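Local coordinates for putative pectin lyase (Geobacillus virus E2, PDB 7CHU), which serves as the tailspike of a thermophilic bacteriophage, a trimeric pectin-lyase-like beta-helix thought to act on host surface polysaccharide during cell invasion, at residues A[256-270]-A[281-293]. Sequence-based numbering, arbitrary orientation.
Sequences IACHFEANNGSHVYF and NNQFIGCKFHGKD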
loop_
_atom_site.group_PDB
_atom_site.type_symbol
_atom_site.label_atom_id
_atom_site.label_comp_id
_atom_site.label_asym_id
_atom_site.label_seq_id
_atom_site.Cartn_x
_atom_site.Cartn_y
_atom_site.Cartn_z
ATOM N N ILE A 256 -7.861 -2.222 -3.224
ATOM C CA ILE A 256 -6.967 -1.529 -2.312
ATOM C C ILE A 256 -7.750 -1.166 -1.070
ATOM O O ILE A 256 -8.799 -0.516 -1.157
ATOM C CB ILE A 256 -6.337 -0.288 -2.949
ATOM C CG1 ILE A 256 -5.493 -0.681 -4.170
ATOM C CG2 ILE A 256 -5.489 0.455 -1.898
ATOM C CD1 ILE A 256 -4.962 0.545 -4.960
ATOM N N ALA A 257 -7.269 -1.613 0.083
ATOM C CA ALA A 257 -7.912 -1.268 1.352
ATOM C C ALA A 257 -9.389 -1.667 1.336
ATOM O O ALA A 257 -10.263 -0.923 1.783
ATOM C CB ALA A 257 -7.750 0.234 1.652
ATOM N N CYS A 258 -9.675 -2.851 0.814
ATOM C CA CYS A 258 -11.050 -3.312 0.722
ATOM C C CYS A 258 -11.402 -4.117 1.970
ATOM O O CYS A 258 -10.524 -4.611 2.676
ATOM C CB CYS A 258 -11.231 -4.134 -0.547
ATOM S SG CYS A 258 -11.158 -3.052 -2.020
ATOM N N HIS A 259 -12.702 -4.276 2.220
ATOM C CA HIS A 259 -13.197 -4.855 3.476
ATOM C C HIS A 259 -14.231 -5.927 3.127
ATOM O O HIS A 259 -15.342 -5.589 2.711
ATOM C CB HIS A 259 -13.793 -3.747 4.347
ATOM C CG HIS A 259 -14.351 -4.190 5.669
ATOM N ND1 HIS A 259 -14.590 -3.298 6.694
ATOM C CD2 HIS A 259 -14.767 -5.397 6.125
ATOM C CE1 HIS A 259 -15.094 -3.939 7.734
ATOM N NE2 HIS A 259 -15.208 -5.216 7.418
ATOM N N PHE A 260 -13.871 -7.209 3.293
ATOM C CA PHE A 260 -14.759 -8.341 3.008
ATOM C C PHE A 260 -15.105 -9.010 4.330
ATOM O O PHE A 260 -14.202 -9.427 5.057
ATOM C CB PHE A 260 -14.104 -9.356 2.067
ATOM C CG PHE A 260 -13.601 -8.770 0.771
ATOM C CD1 PHE A 260 -14.447 -8.644 -0.312
ATOM C CD2 PHE A 260 -12.278 -8.355 0.638
ATOM C CE1 PHE A 260 -13.989 -8.087 -1.522
ATOM C CE2 PHE A 260 -11.803 -7.804 -0.552
ATOM C CZ PHE A 260 -12.664 -7.670 -1.644
ATOM N N GLU A 261 -16.389 -9.079 4.670
ATOM C CA GLU A 261 -16.722 -9.595 5.994
ATOM C C GLU A 261 -18.023 -10.378 5.960
ATOM O O GLU A 261 -18.987 -9.942 5.342
ATOM C CB GLU A 261 -16.840 -8.459 7.023
ATOM C CG GLU A 261 -17.194 -8.986 8.419
ATOM C CD GLU A 261 -16.869 -8.007 9.533
ATOM O OE1 GLU A 261 -16.400 -6.886 9.248
ATOM O OE2 GLU A 261 -17.088 -8.369 10.700
ATOM N N ALA A 262 -18.047 -11.523 6.653
ATOM C CA ALA A 262 -19.277 -12.288 6.884
ATOM C C ALA A 262 -20.033 -12.567 5.582
ATOM O O ALA A 262 -21.252 -12.424 5.502
ATOM C CB ALA A 262 -20.183 -11.576 7.901
ATOM N N ASN A 263 -19.318 -12.966 4.546
ATOM C CA ASN A 263 -20.022 -13.335 3.333
ATOM C C ASN A 263 -20.526 -14.764 3.456
ATOM O O ASN A 263 -20.034 -15.544 4.274
ATOM C CB ASN A 263 -19.114 -13.150 2.125
ATOM C CG ASN A 263 -19.139 -11.700 1.617
ATOM O OD1 ASN A 263 -20.213 -11.118 1.410
ATOM N ND2 ASN A 263 -17.965 -11.110 1.462
ATOM N N ASN A 264 -21.568 -15.081 2.690
ATOM C CA ASN A 264 -22.147 -16.410 2.761
ATOM C C ASN A 264 -21.568 -17.362 1.722
ATOM O O ASN A 264 -21.717 -18.580 1.860
ATOM C CB ASN A 264 -23.673 -16.304 2.664
ATOM C CG ASN A 264 -24.241 -15.591 3.861
ATOM O OD1 ASN A 264 -24.034 -16.029 4.980
ATOM N ND2 ASN A 264 -24.885 -14.449 3.651
ATOM N N GLY A 265 -20.914 -16.837 0.696
ATOM C CA GLY A 265 -19.997 -17.603 -0.109
ATOM C C GLY A 265 -18.575 -17.279 0.278
ATOM O O GLY A 265 -18.305 -16.714 1.346
ATOM N N SER A 266 -17.645 -17.624 -0.607
ATOM C CA SER A 266 -16.284 -17.114 -0.475
ATOM C C SER A 266 -16.260 -15.588 -0.591
ATOM O O SER A 266 -17.066 -14.994 -1.306
ATOM C CB SER A 266 -15.401 -17.736 -1.548
ATOM O OG SER A 266 -15.099 -19.088 -1.203
ATOM N N HIS A 267 -15.293 -14.940 0.079
ATOM C CA HIS A 267 -15.156 -13.501 -0.123
ATOM C C HIS A 267 -14.788 -13.195 -1.563
ATOM O O HIS A 267 -15.386 -12.319 -2.201
ATOM C CB HIS A 267 -14.108 -12.899 0.814
ATOM C CG HIS A 267 -14.490 -12.976 2.257
ATOM N ND1 HIS A 267 -15.668 -12.448 2.749
ATOM C CD2 HIS A 267 -13.860 -13.549 3.310
ATOM C CE1 HIS A 267 -15.740 -12.684 4.049
ATOM N NE2 HIS A 267 -14.660 -13.354 4.413
ATOM N N VAL A 268 -13.781 -13.885 -2.078
ATOM C CA VAL A 268 -13.262 -13.676 -3.421
ATOM C C VAL A 268 -13.166 -15.043 -4.074
ATOM O O VAL A 268 -12.544 -15.949 -3.512
ATOM C CB VAL A 268 -11.878 -13.009 -3.393
ATOM C CG1 VAL A 268 -11.235 -13.065 -4.768
ATOM C CG2 VAL A 268 -11.987 -11.575 -2.888
ATOM N N TYR A 269 -13.792 -15.200 -5.243
ATOM C CA TYR A 269 -13.768 -16.459 -5.982
ATOM C C TYR A 269 -13.283 -16.172 -7.400
ATOM O O TYR A 269 -13.973 -15.482 -8.156
ATOM C CB TYR A 269 -15.165 -17.100 -6.000
ATOM C CG TYR A 269 -15.175 -18.515 -6.500
ATOM C CD1 TYR A 269 -15.063 -18.779 -7.859
ATOM C CD2 TYR A 269 -15.272 -19.593 -5.614
ATOM C CE1 TYR A 269 -15.070 -20.078 -8.358
ATOM C CE2 TYR A 269 -15.279 -20.909 -6.090
ATOM C CZ TYR A 269 -15.189 -21.140 -7.466
ATOM O OH TYR A 269 -15.179 -22.417 -7.969
ATOM N N PHE A 270 -12.087 -16.653 -7.747
ATOM C CA PHE A 270 -11.569 -16.544 -9.103
ATOM C C PHE A 270 -11.978 -17.794 -9.871
ATOM O O PHE A 270 -11.864 -18.911 -9.359
ATOM C CB PHE A 270 -10.047 -16.407 -9.137
ATOM C CG PHE A 270 -9.543 -15.023 -8.836
ATOM C CD1 PHE A 270 -9.381 -14.080 -9.842
ATOM C CD2 PHE A 270 -9.212 -14.675 -7.550
ATOM C CE1 PHE A 270 -8.898 -12.803 -9.562
ATOM C CE2 PHE A 270 -8.692 -13.416 -7.254
ATOM C CZ PHE A 270 -8.540 -12.476 -8.243
ATOM N N ASN A 281 -2.651 -11.298 -12.775
ATOM C CA ASN A 281 -2.124 -9.977 -12.442
ATOM C C ASN A 281 -3.151 -9.104 -11.726
ATOM O O ASN A 281 -3.194 -7.889 -11.897
ATOM C CB ASN A 281 -1.583 -9.283 -13.689
ATOM C CG ASN A 281 -0.083 -9.362 -13.758
ATOM O OD1 ASN A 281 0.624 -8.742 -12.939
ATOM N ND2 ASN A 281 0.427 -10.143 -14.712
ATOM N N ASN A 282 -3.950 -9.721 -10.875
ATOM C CA ASN A 282 -4.864 -8.989 -10.020
ATOM C C ASN A 282 -4.270 -8.856 -8.628
ATOM O O ASN A 282 -3.437 -9.665 -8.230
ATOM C CB ASN A 282 -6.191 -9.709 -10.001
ATOM C CG ASN A 282 -6.713 -9.904 -11.408
ATOM O OD1 ASN A 282 -7.023 -8.915 -12.078
ATOM N ND2 ASN A 282 -6.751 -11.161 -11.886
ATOM N N GLN A 283 -4.691 -7.824 -7.890
ATOM C CA GLN A 283 -4.008 -7.463 -6.654
ATOM C C GLN A 283 -5.007 -7.194 -5.542
ATOM O O GLN A 283 -6.090 -6.650 -5.785
ATOM C CB GLN A 283 -3.124 -6.224 -6.849
ATOM C CG GLN A 283 -2.094 -6.355 -7.972
ATOM C CD GLN A 283 -0.850 -5.521 -7.728
ATOM O OE1 GLN A 283 -0.662 -4.968 -6.633
ATOM N NE2 GLN A 283 0.022 -5.442 -8.734
ATOM N N PHE A 284 -4.610 -7.552 -4.321
ATOM C CA PHE A 284 -5.325 -7.237 -3.089
ATOM C C PHE A 284 -4.303 -6.621 -2.143
ATOM O O PHE A 284 -3.409 -7.322 -1.663
ATOM C CB PHE A 284 -5.956 -8.486 -2.483
ATOM C CG PHE A 284 -6.983 -9.114 -3.387
ATOM C CD1 PHE A 284 -6.593 -9.992 -4.385
ATOM C CD2 PHE A 284 -8.312 -8.777 -3.267
ATOM C CE1 PHE A 284 -7.530 -10.532 -5.272
ATOM C CE2 PHE A 284 -9.278 -9.326 -4.147
ATOM C CZ PHE A 284 -8.882 -10.202 -5.138
ATOM N N ILE A 285 -4.415 -5.316 -1.895
ATOM C CA ILE A 285 -3.430 -4.575 -1.107
ATOM C C ILE A 285 -4.122 -4.100 0.166
ATOM O O ILE A 285 -5.051 -3.286 0.114
ATOM C CB ILE A 285 -2.826 -3.405 -1.896
ATOM C CG1 ILE A 285 -2.170 -3.934 -3.191
ATOM C CG2 ILE A 285 -1.824 -2.593 -1.002
ATOM C CD1 ILE A 285 -1.787 -2.831 -4.189
ATOM N N GLY A 286 -3.684 -4.610 1.304
ATOM C CA GLY A 286 -4.240 -4.143 2.555
ATOM C C GLY A 286 -5.668 -4.556 2.810
ATOM O O GLY A 286 -6.356 -3.905 3.594
ATOM N N CYS A 287 -6.123 -5.654 2.210
ATOM C CA CYS A 287 -7.528 -6.004 2.314
ATOM C C CYS A 287 -7.806 -6.866 3.542
ATOM O O CYS A 287 -6.920 -7.540 4.085
ATOM C CB CYS A 287 -8.012 -6.692 1.033
ATOM S SG CYS A 287 -7.948 -5.611 -0.443
ATOM N N LYS A 288 -9.048 -6.779 4.013
ATOM C CA LYS A 288 -9.538 -7.526 5.172
ATOM C C LYS A 288 -10.443 -8.666 4.701
ATOM O O LYS A 288 -11.341 -8.431 3.897
ATOM C CB LYS A 288 -10.330 -6.595 6.098
ATOM C CG LYS A 288 -11.137 -7.310 7.193
ATOM C CD LYS A 288 -11.797 -6.292 8.109
ATOM C CE LYS A 288 -12.657 -6.929 9.165
ATOM N NZ LYS A 288 -13.018 -5.953 10.229
ATOM N N PHE A 289 -10.216 -9.894 5.206
ATOM C CA PHE A 289 -11.043 -11.072 4.907
ATOM C C PHE A 289 -11.468 -11.694 6.237
ATOM O O PHE A 289 -10.689 -12.413 6.877
ATOM C CB PHE A 289 -10.296 -12.094 4.047
ATOM C CG PHE A 289 -9.822 -11.556 2.722
ATOM C CD1 PHE A 289 -8.549 -11.008 2.595
ATOM C CD2 PHE A 289 -10.645 -11.584 1.612
ATOM C CE1 PHE A 289 -8.098 -10.487 1.363
ATOM C CE2 PHE A 289 -10.208 -11.092 0.375
ATOM C CZ PHE A 289 -8.939 -10.527 0.246
ATOM N N HIS A 290 -12.705 -11.429 6.646
ATOM C CA HIS A 290 -13.162 -11.688 8.012
ATOM C C HIS A 290 -14.373 -12.616 7.979
ATOM O O HIS A 290 -15.332 -12.352 7.262
ATOM C CB HIS A 290 -13.514 -10.351 8.675
ATOM C CG HIS A 290 -13.661 -10.399 10.163
ATOM N ND1 HIS A 290 -14.731 -11.005 10.787
ATOM C CD2 HIS A 290 -12.933 -9.818 11.146
ATOM C CE1 HIS A 290 -14.630 -10.831 12.097
ATOM N NE2 HIS A 290 -13.548 -10.114 12.337
ATOM N N GLY A 291 -14.348 -13.671 8.774
ATOM C CA GLY A 291 -15.386 -14.667 8.702
ATOM C C GLY A 291 -16.715 -14.204 9.264
ATOM O O GLY A 291 -16.895 -13.077 9.737
ATOM N N LYS A 292 -17.673 -15.126 9.202
ATOM C CA LYS A 292 -19.067 -14.842 9.509
ATOM C C LYS A 292 -19.367 -14.951 10.996
ATOM O O LYS A 292 -20.141 -14.156 11.530
ATOM C CB LYS A 292 -19.967 -15.807 8.727
ATOM C CG LYS A 292 -21.451 -15.579 8.936
ATOM C CD LYS A 292 -22.260 -16.501 8.055
ATOM C CE LYS A 292 -23.725 -16.198 8.222
ATOM N NZ LYS A 292 -24.491 -16.868 7.177
ATOM N N ASP A 293 -18.752 -15.917 11.677
ATOM C CA ASP A 293 -19.126 -16.289 13.042
ATOM C C ASP A 293 -17.859 -16.389 13.883
ATOM O O ASP A 293 -17.148 -17.406 13.831
ATOM C CB ASP A 293 -19.907 -17.600 13.026
ATOM C CG ASP A 293 -20.251 -18.127 14.415
ATOM O OD1 ASP A 293 -19.993 -17.425 15.431
ATOM O OD2 ASP A 293 -20.800 -19.259 14.478
HETATM O O HOH W 1 -18.345 -11.235 11.296
HETATM O O HOH W 2 -15.222 -6.760 12.125
#
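Lys288 reaches out beside His259, the two side chains pointing the same way from neighbouring parallel strands. With CG anti to the backbone N (chi1 168°) and the chain extended beyond it, Lys288 starts with CB near the carbonyl oxygen of Cys258. Lys288 CD then rides over one face of the imidazole in a CH-pi contact, 3.8 Å from the His259 ring centroid. Next, Lys288 CE comes 3.5 Å from His259 NE2. At the tip, Lys288 NZ forms a salt bridge with Asp219 of a neighbouring subunit, makes a long one of 3.6 Å to Glu261 OE1, and donates to a water that also bonds Glu261 OE2. The carboxylate is steadied by His259, whose NE2 donates to Glu261 OE1 at 2.7 Å; Glu261 OE1 accepts with its anti lone pair and lies in the ring plane of His259.

Strands 259-261 and 288-290 are equivalent parts of successive coils of a right-handed parallel beta-helix, the fold of pectate-lyase-like proteins, and several like residues align from coil to coil. Facing the core, Phe260 and Phe289 illustrate this: their planes are 7° apart but slid so that the rings barely overlap, and Val268 CG2 meets the edge of Phe289. Just before these strands, Cys258 CB packs against Cys287 SG, which accepts a hydrogen bond from Cys258 N at 3.5 Å.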